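Local coordinates for Myo-inositol 2-dehydrogenase (Lactobacillus plantarum WCFS1, PDB 3CEA), which probably catalyses the NAD-dependent oxidation of myo-inositol at its 2-hydroxyl group, giving the corresponding inosose, at residues N123-S128 with G312-V317; R157-D162 with Q251-V256; Q204-T209 with Q333-I338; G226-K231 with A238-G243. One frame throughout, in Å; residues are numbered along the deposited sequence.

Contact 1 of 4, residues N123-S128 with G312-V317; sequences NQIFQS and GKQPEV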
loop_
_atom_site.group_PDB
_atom_site.type_symbol
_atom_site.label_atom_id
_atom_site.label_comp_id
_atom_site.label_asym_id
_atom_site.label_seq_id
_atom_site.Cartn_x
_atom_site.Cartn_y
_atom_site.Cartn_z
ATOM N N ASN A 123 27.158 3.752 41.070
ATOM C CA ASN A 123 26.664 5.124 41.181
ATOM C C ASN A 123 26.748 5.881 39.856
ATOM O O ASN A 123 26.188 6.971 39.715
ATOM C CB ASN A 123 27.429 5.878 42.274
ATOM C CG ASN A 123 27.304 5.223 43.646
ATOM O OD1 ASN A 123 26.690 4.164 43.795
ATOM N ND2 ASN A 123 27.892 5.856 44.655
ATOM N N GLN A 124 27.453 5.295 38.889
ATOM C CA GLN A 124 27.611 5.886 37.562
ATOM C C GLN A 124 26.746 5.158 36.546
ATOM O O GLN A 124 26.770 3.926 36.461
ATOM C CB GLN A 124 29.077 5.852 37.123
ATOM C CG GLN A 124 29.960 6.878 37.822
ATOM C CD GLN A 124 31.432 6.521 37.765
ATOM O OE1 GLN A 124 32.077 6.352 38.798
ATOM N NE2 GLN A 124 31.971 6.400 36.557
ATOM N N ILE A 125 25.987 5.929 35.777
ATOM C CA ILE A 125 25.097 5.372 34.766
ATOM C C ILE A 125 25.896 4.938 33.540
ATOM O O ILE A 125 26.745 5.684 33.046
ATOM C CB ILE A 125 23.991 6.392 34.349
ATOM C CG1 ILE A 125 23.289 6.996 35.579
ATOM C CG2 ILE A 125 22.991 5.763 33.371
ATOM C CD1 ILE A 125 22.600 5.994 36.509
ATOM N N PHE A 126 25.639 3.714 33.080
ATOM C CA PHE A 126 26.099 3.272 31.768
ATOM C C PHE A 126 24.908 2.909 30.891
ATOM O O PHE A 126 23.981 2.234 31.339
ATOM C CB PHE A 126 27.067 2.087 31.862
ATOM C CG PHE A 126 27.476 1.541 30.518
ATOM C CD1 PHE A 126 28.542 2.099 29.820
ATOM C CD2 PHE A 126 26.776 0.487 29.935
ATOM C CE1 PHE A 126 28.914 1.607 28.568
ATOM C CE2 PHE A 126 27.139 -0.008 28.684
ATOM C CZ PHE A 126 28.210 0.554 28.002
ATOM N N GLN A 127 24.951 3.345 29.635
ATOM C CA GLN A 127 23.863 3.097 28.699
ATOM C C GLN A 127 24.375 2.756 27.301
ATOM O O GLN A 127 25.235 3.457 26.761
ATOM C CB GLN A 127 22.933 4.309 28.650
ATOM C CG GLN A 127 21.601 4.063 27.966
ATOM C CD GLN A 127 20.564 5.106 28.321
ATOM O OE1 GLN A 127 20.367 5.433 29.494
ATOM N NE2 GLN A 127 19.886 5.634 27.307
ATOM N N SER A 128 23.836 1.671 26.741
ATOM C CA SER A 128 24.163 1.236 25.383
ATOM C C SER A 128 23.321 1.995 24.351
ATOM O O SER A 128 22.521 2.866 24.710
ATOM C CB SER A 128 23.969 -0.279 25.240
ATOM O OG SER A 128 22.597 -0.634 25.297
ATOM N N GLY A 312 19.212 9.435 38.555
ATOM C CA GLY A 312 20.050 8.406 39.174
ATOM C C GLY A 312 19.451 7.022 39.008
ATOM O O GLY A 312 19.208 6.315 39.991
ATOM N N LYS A 313 19.218 6.638 37.755
ATOM C CA LYS A 313 18.568 5.377 37.426
ATOM C C LYS A 313 19.245 4.725 36.223
ATOM O O LYS A 313 19.481 5.373 35.204
ATOM C CB LYS A 313 17.081 5.616 37.148
ATOM C CG LYS A 313 16.247 4.357 36.946
ATOM C CD LYS A 313 14.786 4.620 37.286
ATOM C CE LYS A 313 13.878 3.497 36.806
ATOM N NZ LYS A 313 13.507 3.667 35.377
ATOM N N GLN A 314 19.567 3.440 36.357
ATOM C CA GLN A 314 20.163 2.675 35.265
ATOM C C GLN A 314 19.089 2.337 34.232
ATOM O O GLN A 314 17.939 2.075 34.605
ATOM C CB GLN A 314 20.829 1.397 35.789
ATOM C CG GLN A 314 21.977 1.627 36.779
ATOM C CD GLN A 314 23.238 2.206 36.143
ATOM O OE1 GLN A 314 23.463 2.093 34.933
ATOM N NE2 GLN A 314 24.076 2.821 36.970
ATOM N N PRO A 315 19.457 2.350 32.932
ATOM C CA PRO A 315 18.516 2.059 31.846
ATOM C C PRO A 315 18.031 0.614 31.881
ATOM O O PRO A 315 18.668 -0.232 32.513
ATOM C CB PRO A 315 19.356 2.294 30.585
ATOM C CG PRO A 315 20.759 2.090 31.027
ATOM C CD PRO A 315 20.808 2.641 32.415
ATOM N N GLU A 316 16.914 0.343 31.206
ATOM C CA GLU A 316 16.365 -1.010 31.137
ATOM C C GLU A 316 17.346 -1.972 30.466
ATOM O O GLU A 316 17.620 -3.053 30.993
ATOM C CB GLU A 316 15.019 -1.023 30.406
ATOM C CG GLU A 316 14.333 -2.389 30.412
ATOM C CD GLU A 316 13.052 -2.420 29.599
ATOM O OE1 GLU A 316 13.110 -2.237 28.359
ATOM O OE2 GLU A 316 11.983 -2.645 30.205
ATOM N N VAL A 317 17.868 -1.568 29.310
ATOM C CA VAL A 317 18.842 -2.368 28.573
ATOM C C VAL A 317 20.173 -2.383 29.322
ATOM O O VAL A 317 20.881 -1.371 29.388
ATOM C CB VAL A 317 19.026 -1.858 27.123
ATOM C CG1 VAL A 317 20.072 -2.688 26.379
ATOM C CG2 VAL A 317 17.699 -1.885 26.383
HETATM O O HOH W 1 21.043 0.947 27.383
#

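Contact 2 of 4, residues R157-D162 with Q251-V256; sequences RGYGID and QVELEV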
loop_
_atom_site.group_PDB
_atom_site.type_symbol
_atom_site.label_atom_id
_atom_site.label_comp_id
_atom_site.label_asym_id
_atom_site.label_seq_id
_atom_site.Cartn_x
_atom_site.Cartn_y
_atom_site.Cartn_z
ATOM N N ARG A 157 11.425 -12.131 11.655
ATOM C CA ARG A 157 12.323 -11.851 10.546
ATOM C C ARG A 157 12.804 -10.410 10.622
ATOM O O ARG A 157 12.003 -9.477 10.635
ATOM C CB ARG A 157 11.617 -12.127 9.218
ATOM C CG ARG A 157 12.503 -12.017 7.991
ATOM C CD ARG A 157 11.768 -12.481 6.737
ATOM N NE ARG A 157 10.437 -11.882 6.594
ATOM C CZ ARG A 157 10.198 -10.666 6.102
ATOM N NH1 ARG A 157 11.202 -9.887 5.700
ATOM N NH2 ARG A 157 8.947 -10.223 6.016
ATOM N N GLY A 158 14.122 -10.245 10.689
ATOM C CA GLY A 158 14.736 -8.930 10.755
ATOM C C GLY A 158 15.572 -8.651 9.527
ATOM O O GLY A 158 16.441 -9.447 9.167
ATOM N N TYR A 159 15.289 -7.522 8.881
ATOM C CA TYR A 159 16.061 -7.027 7.748
ATOM C C TYR A 159 16.745 -5.725 8.140
ATOM O O TYR A 159 16.120 -4.841 8.735
ATOM C CB TYR A 159 15.145 -6.751 6.554
ATOM C CG TYR A 159 14.794 -7.938 5.678
ATOM C CD1 TYR A 159 14.812 -9.242 6.172
ATOM C CD2 TYR A 159 14.402 -7.743 4.354
ATOM C CE1 TYR A 159 14.473 -10.320 5.364
ATOM C CE2 TYR A 159 14.055 -8.812 3.542
ATOM C CZ TYR A 159 14.094 -10.098 4.051
ATOM O OH TYR A 159 13.754 -11.163 3.245
ATOM N N GLY A 160 18.027 -5.613 7.797
ATOM C CA GLY A 160 18.800 -4.396 8.008
ATOM C C GLY A 160 19.737 -4.192 6.837
ATOM O O GLY A 160 20.884 -4.646 6.862
ATOM N N ILE A 161 19.238 -3.522 5.803
ATOM C CA ILE A 161 19.987 -3.345 4.558
ATOM C C ILE A 161 20.186 -1.867 4.218
ATOM O O ILE A 161 19.221 -1.109 4.101
ATOM C CB ILE A 161 19.335 -4.114 3.360
ATOM C CG1 ILE A 161 19.240 -5.615 3.651
ATOM C CG2 ILE A 161 20.147 -3.953 2.100
ATOM C CD1 ILE A 161 17.911 -6.058 4.205
ATOM N N ASP A 162 21.452 -1.479 4.085
ATOM C CA ASP A 162 21.847 -0.139 3.647
ATOM C C ASP A 162 21.645 0.015 2.136
ATOM O O ASP A 162 21.623 -0.984 1.413
ATOM C CB ASP A 162 23.318 0.120 3.990
ATOM C CG ASP A 162 23.539 0.472 5.453
ATOM O OD1 ASP A 162 22.556 0.582 6.220
ATOM O OD2 ASP A 162 24.715 0.646 5.840
ATOM N N GLN A 251 16.507 -0.292 4.061
ATOM C CA GLN A 251 15.443 -1.208 4.462
ATOM C C GLN A 251 15.669 -1.687 5.886
ATOM O O GLN A 251 16.682 -2.328 6.177
ATOM C CB GLN A 251 15.366 -2.408 3.509
ATOM C CG GLN A 251 14.216 -3.388 3.796
ATOM C CD GLN A 251 12.855 -2.878 3.336
ATOM O OE1 GLN A 251 12.758 -1.941 2.539
ATOM N NE2 GLN A 251 11.791 -3.503 3.838
ATOM N N VAL A 252 14.726 -1.358 6.769
ATOM C CA VAL A 252 14.756 -1.816 8.154
ATOM C C VAL A 252 13.372 -2.349 8.506
ATOM O O VAL A 252 12.407 -1.594 8.671
ATOM C CB VAL A 252 15.223 -0.719 9.149
ATOM C CG1 VAL A 252 15.166 -1.240 10.574
ATOM C CG2 VAL A 252 16.645 -0.270 8.835
ATOM N N GLU A 253 13.297 -3.668 8.625
ATOM C CA GLU A 253 12.036 -4.376 8.617
ATOM C C GLU A 253 12.037 -5.442 9.702
ATOM O O GLU A 253 13.019 -6.173 9.864
ATOM C CB GLU A 253 11.846 -5.012 7.236
ATOM C CG GLU A 253 10.464 -5.567 6.928
ATOM C CD GLU A 253 10.427 -6.319 5.595
ATOM O OE1 GLU A 253 11.384 -6.185 4.793
ATOM O OE2 GLU A 253 9.442 -7.047 5.350
ATOM N N LEU A 254 10.943 -5.511 10.454
ATOM C CA LEU A 254 10.740 -6.577 11.426
ATOM C C LEU A 254 9.360 -7.195 11.258
ATOM O O LEU A 254 8.345 -6.493 11.273
ATOM C CB LEU A 254 10.920 -6.071 12.861
ATOM C CG LEU A 254 10.946 -7.124 13.980
ATOM C CD1 LEU A 254 12.192 -8.008 13.901
ATOM C CD2 LEU A 254 10.861 -6.465 15.348
ATOM N N GLU A 255 9.339 -8.515 11.096
ATOM C CA GLU A 255 8.094 -9.259 11.000
ATOM C C GLU A 255 7.956 -10.187 12.193
ATOM O O GLU A 255 8.799 -11.054 12.416
ATOM C CB GLU A 255 8.042 -10.065 9.700
ATOM C CG GLU A 255 6.805 -10.945 9.558
ATOM C CD GLU A 255 6.925 -11.924 8.413
ATOM O OE1 GLU A 255 6.779 -11.502 7.246
ATOM O OE2 GLU A 255 7.169 -13.116 8.683
ATOM N N VAL A 256 6.896 -9.995 12.965
ATOM C CA VAL A 256 6.592 -10.904 14.054
ATOM C C VAL A 256 5.379 -11.742 13.665
ATOM O O VAL A 256 4.248 -11.254 13.623
ATOM C CB VAL A 256 6.380 -10.182 15.397
ATOM C CG1 VAL A 256 6.454 -11.181 16.537
ATOM C CG2 VAL A 256 7.432 -9.093 15.596
#

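Contact 3 of 4, residues Q204-T209 with Q333-I338; sequences QAYGLT and QQSANI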
loop_
_atom_site.group_PDB
_atom_site.type_symbol
_atom_site.label_atom_id
_atom_site.label_comp_id
_atom_site.label_asym_id
_atom_site.label_seq_id
_atom_site.Cartn_x
_atom_site.Cartn_y
_atom_site.Cartn_z
ATOM N N GLN A 204 20.929 -22.026 18.819
ATOM C CA GLN A 204 21.579 -22.541 17.615
ATOM C C GLN A 204 21.512 -21.524 16.483
ATOM O O GLN A 204 20.500 -20.848 16.309
ATOM C CB GLN A 204 20.919 -23.852 17.181
ATOM C CG GLN A 204 21.738 -24.693 16.214
ATOM C CD GLN A 204 21.093 -26.034 15.934
ATOM O OE1 GLN A 204 20.069 -26.120 15.255
ATOM N NE2 GLN A 204 21.694 -27.092 16.458
ATOM N N ALA A 205 22.593 -21.434 15.712
ATOM C CA ALA A 205 22.687 -20.474 14.617
ATOM C C ALA A 205 23.256 -21.087 13.345
ATOM O O ALA A 205 24.233 -21.844 13.377
ATOM C CB ALA A 205 23.517 -19.268 15.035
ATOM N N TYR A 206 22.620 -20.747 12.228
ATOM C CA TYR A 206 23.111 -21.080 10.903
ATOM C C TYR A 206 23.276 -19.782 10.142
ATOM O O TYR A 206 22.302 -19.053 9.935
ATOM C CB TYR A 206 22.129 -21.996 10.180
ATOM C CG TYR A 206 22.540 -22.408 8.775
ATOM C CD1 TYR A 206 23.808 -22.932 8.517
ATOM C CD2 TYR A 206 21.645 -22.300 7.711
ATOM C CE1 TYR A 206 24.179 -23.316 7.230
ATOM C CE2 TYR A 206 21.998 -22.696 6.426
ATOM C CZ TYR A 206 23.267 -23.199 6.191
ATOM O OH TYR A 206 23.623 -23.582 4.918
ATOM N N GLY A 207 24.510 -19.490 9.745
ATOM C CA GLY A 207 24.816 -18.263 9.024
ATOM C C GLY A 207 25.405 -18.521 7.653
ATOM O O GLY A 207 26.175 -19.463 7.466
ATOM N N LEU A 208 25.025 -17.686 6.691
ATOM C CA LEU A 208 25.578 -17.739 5.340
ATOM C C LEU A 208 25.895 -16.332 4.861
ATOM O O LEU A 208 25.147 -15.392 5.135
ATOM C CB LEU A 208 24.607 -18.428 4.376
ATOM C CG LEU A 208 24.398 -19.938 4.541
ATOM C CD1 LEU A 208 23.134 -20.392 3.826
ATOM C CD2 LEU A 208 25.608 -20.718 4.041
ATOM N N THR A 209 27.013 -16.191 4.155
ATOM C CA THR A 209 27.460 -14.886 3.679
ATOM C C THR A 209 27.507 -14.814 2.161
ATOM O O THR A 209 27.580 -15.842 1.485
ATOM C CB THR A 209 28.841 -14.505 4.249
ATOM O OG1 THR A 209 29.778 -15.558 3.995
ATOM C CG2 THR A 209 28.757 -14.238 5.751
ATOM N N GLN A 333 28.371 -15.170 12.557
ATOM C CA GLN A 333 29.554 -14.935 11.735
ATOM C C GLN A 333 30.457 -16.163 11.712
ATOM O O GLN A 333 30.997 -16.518 10.664
ATOM C CB GLN A 333 30.327 -13.708 12.234
ATOM C CG GLN A 333 31.428 -13.231 11.291
ATOM C CD GLN A 333 30.889 -12.713 9.964
ATOM O OE1 GLN A 333 30.098 -11.767 9.923
ATOM N NE2 GLN A 333 31.324 -13.331 8.868
ATOM N N GLN A 334 30.610 -16.803 12.870
ATOM C CA GLN A 334 31.397 -18.023 12.992
ATOM C C GLN A 334 30.785 -19.155 12.174
ATOM O O GLN A 334 31.502 -19.878 11.485
ATOM C CB GLN A 334 31.518 -18.442 14.459
ATOM C CG GLN A 334 32.525 -19.565 14.709
ATOM C CD GLN A 334 32.436 -20.139 16.114
ATOM O OE1 GLN A 334 31.745 -19.599 16.980
ATOM N NE2 GLN A 334 33.141 -21.242 16.346
ATOM N N SER A 335 29.461 -19.290 12.252
ATOM C CA SER A 335 28.716 -20.314 11.515
ATOM C C SER A 335 28.967 -20.243 10.010
ATOM O O SER A 335 29.121 -21.270 9.349
ATOM C CB SER A 335 27.217 -20.191 11.809
ATOM O OG SER A 335 26.471 -21.144 11.076
ATOM N N ALA A 336 29.011 -19.018 9.493
ATOM C CA ALA A 336 29.252 -18.755 8.080
ATOM C C ALA A 336 30.695 -19.049 7.678
ATOM O O ALA A 336 30.943 -19.615 6.613
ATOM C CB ALA A 336 28.893 -17.318 7.755
ATOM N N ASN A 337 31.639 -18.668 8.537
ATOM C CA ASN A 337 33.061 -18.871 8.275
ATOM C C ASN A 337 33.496 -20.329 8.367
ATOM O O ASN A 337 34.362 -20.765 7.606
ATOM C CB ASN A 337 33.915 -18.007 9.210
ATOM C CG ASN A 337 33.713 -16.514 8.982
ATOM O OD1 ASN A 337 32.951 -16.096 8.104
ATOM N ND2 ASN A 337 34.394 -15.703 9.782
ATOM N N ILE A 338 32.900 -21.075 9.296
ATOM C CA ILE A 338 33.244 -22.491 9.481
ATOM C C ILE A 338 32.361 -23.447 8.670
ATOM O O ILE A 338 32.654 -24.640 8.574
ATOM C CB ILE A 338 33.278 -22.914 10.982
ATOM C CG1 ILE A 338 31.871 -22.911 11.602
ATOM C CG2 ILE A 338 34.274 -22.049 11.766
ATOM C CD1 ILE A 338 31.789 -23.592 12.964
#

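Contact 4 of 4, residues G226-K231 with A238-G243; sequences GVAQLK and ATLIGG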
loop_
_atom_site.group_PDB
_atom_site.type_symbol
_atom_site.label_atom_id
_atom_site.label_comp_id
_atom_site.label_asym_id
_atom_site.label_seq_id
_atom_site.Cartn_x
_atom_site.Cartn_y
_atom_site.Cartn_z
ATOM N N GLY A 226 24.665 -11.021 4.896
ATOM C CA GLY A 226 24.696 -12.082 5.887
ATOM C C GLY A 226 23.287 -12.520 6.213
ATOM O O GLY A 226 22.472 -11.717 6.669
ATOM N N VAL A 227 22.993 -13.793 5.967
ATOM C CA VAL A 227 21.697 -14.362 6.316
ATOM C C VAL A 227 21.890 -15.381 7.430
ATOM O O VAL A 227 22.707 -16.297 7.309
ATOM C CB VAL A 227 20.997 -15.025 5.099
ATOM C CG1 VAL A 227 19.576 -15.448 5.456
ATOM C CG2 VAL A 227 20.973 -14.081 3.900
ATOM N N ALA A 228 21.145 -15.208 8.519
ATOM C CA ALA A 228 21.199 -16.133 9.648
ATOM C C ALA A 228 19.826 -16.692 9.994
ATOM O O ALA A 228 18.834 -15.965 9.987
ATOM C CB ALA A 228 21.806 -15.455 10.863
ATOM N N GLN A 229 19.779 -17.990 10.287
ATOM C CA GLN A 229 18.598 -18.609 10.870
ATOM C C GLN A 229 18.925 -19.041 12.295
ATOM O O GLN A 229 20.037 -19.505 12.563
ATOM C CB GLN A 229 18.114 -19.792 10.034
ATOM C CG GLN A 229 16.733 -20.312 10.442
ATOM C CD GLN A 229 16.140 -21.273 9.436
ATOM O OE1 GLN A 229 15.950 -20.928 8.270
ATOM N NE2 GLN A 229 15.831 -22.484 9.885
ATOM N N LEU A 230 17.957 -18.879 13.200
ATOM C CA LEU A 230 18.173 -19.124 14.624
ATOM C C LEU A 230 17.092 -20.000 15.251
ATOM O O LEU A 230 15.906 -19.870 14.942
ATOM C CB LEU A 230 18.258 -17.803 15.406
ATOM C CG LEU A 230 19.178 -16.648 14.984
ATOM C CD1 LEU A 230 18.836 -15.399 15.784
ATOM C CD2 LEU A 230 20.657 -16.983 15.146
ATOM N N LYS A 231 17.519 -20.886 16.143
ATOM C CA LYS A 231 16.612 -21.682 16.951
ATOM C C LYS A 231 16.581 -21.053 18.338
ATOM O O LYS A 231 17.631 -20.876 18.961
ATOM C CB LYS A 231 17.099 -23.134 17.017
ATOM C CG LYS A 231 16.104 -24.107 17.623
ATOM C CD LYS A 231 16.680 -25.517 17.715
ATOM C CE LYS A 231 15.637 -26.497 18.250
ATOM N NZ LYS A 231 16.171 -27.888 18.360
ATOM N N ALA A 238 13.874 -17.722 13.825
ATOM C CA ALA A 238 14.135 -16.365 13.363
ATOM C C ALA A 238 15.135 -16.316 12.217
ATOM O O ALA A 238 16.057 -17.130 12.147
ATOM C CB ALA A 238 14.600 -15.481 14.518
ATOM N N THR A 239 14.925 -15.359 11.319
ATOM C CA THR A 239 15.855 -15.075 10.236
ATOM C C THR A 239 16.347 -13.643 10.389
ATOM O O THR A 239 15.558 -12.743 10.684
ATOM C CB THR A 239 15.186 -15.241 8.854
ATOM O OG1 THR A 239 14.667 -16.569 8.731
ATOM C CG2 THR A 239 16.176 -14.986 7.720
ATOM N N LEU A 240 17.649 -13.445 10.199
ATOM C CA LEU A 240 18.244 -12.110 10.180
ATOM C C LEU A 240 18.959 -11.891 8.859
ATOM O O LEU A 240 19.719 -12.751 8.406
ATOM C CB LEU A 240 19.259 -11.932 11.311
ATOM C CG LEU A 240 19.002 -12.476 12.714
ATOM C CD1 LEU A 240 20.334 -12.609 13.431
ATOM C CD2 LEU A 240 18.047 -11.589 13.494
ATOM N N ILE A 241 18.717 -10.735 8.249
ATOM C CA ILE A 241 19.414 -10.360 7.029
ATOM C C ILE A 241 20.070 -8.988 7.159
ATOM O O ILE A 241 19.406 -7.983 7.425
ATOM C CB ILE A 241 18.488 -10.413 5.793
ATOM C CG1 ILE A 241 17.956 -11.837 5.604
ATOM C CG2 ILE A 241 19.224 -9.917 4.545
ATOM C CD1 ILE A 241 17.274 -12.072 4.296
ATOM N N GLY A 242 21.388 -8.971 6.995
ATOM C CA GLY A 242 22.154 -7.738 6.954
ATOM C C GLY A 242 22.704 -7.557 5.557
ATOM O O GLY A 242 23.297 -8.478 4.995
ATOM N N GLY A 243 22.499 -6.371 4.995
ATOM C CA GLY A 243 22.949 -6.067 3.643
ATOM C C GLY A 243 23.414 -4.635 3.497
ATOM O O GLY A 243 23.191 -3.808 4.388
HETATM O O HOH W 2 16.101 -18.483 7.215
#

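Contact 1 of 4, residues N123-S128 with G312-V317
The side chains of Gln314 and Ile125 pass one another, pointing opposite ways, and the carboxamide of Gln314 ends on the backbone around Ile125. Its NE2 donates to Gln124 O at 3.0 Å, standing 54° above that carbonyl plane, while its OE1 takes the amide of Phe126, with N at 3.3 Å, in plane on a lone pair. A bend at chi2 (-71°) turns CD of Gln314 toward Ile125. The isoleucine uses both branches: CD1 lies 3.4 Å from Lys313 O, and CG2 packs on Pro315 CD at 3.9 Å. Strand 126-127 is one of the two edge strands, within this chain, of the parallel Rossmann sheet, next to 97-100, and 312-317 is the loop joining helices 295-311 and 319-338. Gln127 crosses Pro315 obliquely, its CG 3.7 Å from the proline CG, and its OE1 accepts a hydrogen bond from Asn308 of helix 295-311. An alanine in place of Gln127 would probably leave the Asn308 amide without this acceptor and open a gap beside the Pro315 ring. At the Ser128 end a water joins the two segments, accepting from Ser128 N at 3.0 Å and donating to Val317 O at 3.1 Å.

Contact 2 of 4, residues R157-D162 with Q251-V256
Arg157 and Glu255 begin an antiparallel ladder in which Arg157-Glu255, Tyr159-Glu253 and Ile161-Gln251 are hydrogen-bonded pairs, each closed by two backbone bonds. Tyr159 N to Glu253 O, at 2.8 Å and 173°, is among the straightest. In the non-hydrogen-bonded pairs between them, CA-H groups point at carbonyls, as from Leu254 CA to Arg157 O at 3.3 Å.

The charged groups share the face of Arg157, Tyr159, Glu253 and Glu255, which the mixed sheet of the GFO/IDH/MocA C-terminal domain turns to the second subunit. The guanidinium meets two carboxylates at its edge: NH2 makes salt bridges to Glu255 OE1 at 2.8 Å and Glu253 OE2 at 3.3 Å, each approached from above its carboxylate plane. Both acids have further partners, Glu255 in Arg264 of its own chain and Tyr159 of the second subunit, Glu253 in that subunit's Arg264; sharing between two arginines probably favours their ionised form. Gln251 NE2 also donates to Glu253 OE1, at 2.9 Å, while its OE1 accepts from His248.

On this face Tyr159 lies alongside Glu253, whose CG is anti to the backbone N (chi1 -168°), with Tyr159 CB 3.8 Å from Glu253 CB. Its hydroxyl bonds Glu255 and Arg157 of the second subunit.

On the other face, Leu254 CD1 lies 3.6 Å from Arg157 O, and Leu254 packs on Phe197 of helix 182-198. Strand 153-163 is flanked by 251-258 and 237-243; beyond 251-258 comes edge strand 262-265.

Contact 3 of 4, residues Q204-T209 with Q333-I338
The ring of Tyr206 meets Ser335 obliquely, its CD1 4.1 Å from the serine OG, and turns its bulk to the second subunit, where it meets the ring of Tyr206 at about 60° and its hydroxyl bonds Gln204. The other flat group is the carboxamide of Gln333, whose side chain crosses that of Thr209 at about a right angle with NE2 4.1 Å from the threonine CG2. In the plane of that amide lies Asn337 OD1, taking a hydrogen bond from Gln333 NE2 at 3.3 Å, one helical turn on.

Ser335 supplies the hydrogen bond between the two elements. With OG anti to the backbone N (chi1 178°), the hydroxyl takes the amide of Gly207, N to OG being 2.9 Å, and also bonds the carbonyl of Lys340. An alanine here would probably leave both the Gly207 N-H and the Lys340 oxygen without this mate, weakening the strand's tie to the helix and to the chain after it.

Gly207 and Ala336 have the nearest CA atoms of the two segments, whose axes approach to 5.9 Å and cross at -61°. Gly207 O lies 3.2 Å from Ala336 CA in a CA-H...O contact. A beta carbon on Gly207 would sit only 3.6 Å from Ala336 N, so the bare glycine permits this approach. Beside it, Ala336 CB packs on Thr209 CG2 at 3.7 Å.

Helix 319-338 thus lies on one face of the mixed sheet, Gln333 also touching Phe183 of helix 182-198. Strand 202-210 is flanked there by 225-232 and by the short strand 342-343, which follows the helix.

Contact 4 of 4, residues G226-K231 with A238-G243
Ala228 O is gripped twice from the opposite strand, by the amide of Leu240 at an N to O distance of 2.8 Å and by the CA-H of Thr239, whose CA lies 3.1 Å from it. Ala228 N returns a bond to Leu240 O, and two more such hydrogen-bonded pairs, Gly226 with Gly242 and Leu230 with Ala238, complete this part of a beta hairpin. The longest of the six bonds is Ala238 N to Leu230 O, 3.2 Å, in the pair nearest the hairpin turn.

On the face of Ala228, Leu230, Ala238 and Leu240 the contact is apolar. The two leucines cross at about a right angle, CD1 of Leu230 touching CD1 of Leu240 at 3.9 Å. The same methyl of Leu240 rests 4.1 Å from Ala228 CB. Helices 182-198 and 319-338 cover this face, the first through Ile191 and Ile194 and the second through Cys332.

On the other face, that of Val227, Gln229, Thr239 and Ile241, Val227 and Ile241 run alongside each other in the same sense, CG1 to CG1 at 4.0 Å. Farther along, a water links the strands, donating to Gln229 OE1 at 2.7 Å and accepting from Thr239 OG1 at 2.8 Å. The threonine holds its hydroxyl anti to the carbonyl carbon (chi1 -57°), and OG1 also bonds Tyr155.

Val227 O accepts from Gln229 NE2 of the second subunit, and the reciprocal bond is weak. The hairpin is therefore two-sided: a greasy face sealed by helices, and a mixed one whose Gln229 and Thr239 find partners in water, Tyr155 and the second subunit.

In the fold
Contacts 2, 3 and 4 all involve one mixed sheet of the C-terminal domain, contact 3 through a helix laid on it, whereas contact 1 stands at the edge of the Rossmann sheet, its centre about 28 Å from that of contact 2. Strand 153-163 of contact 2 pairs with 237-243 of contact 4, and 225-232 of contact 4 pairs with 202-210 of contact 3, so the three form a continuous run. All three are buried and touch the second subunit; contact 1 is partly buried and meets no other chain. Their chemistry follows: ionic in contact 2, greasy on one face in contact 4, a glycine-close helix crossing in contact 3, and a side-chain amide gripping backbone in contact 1.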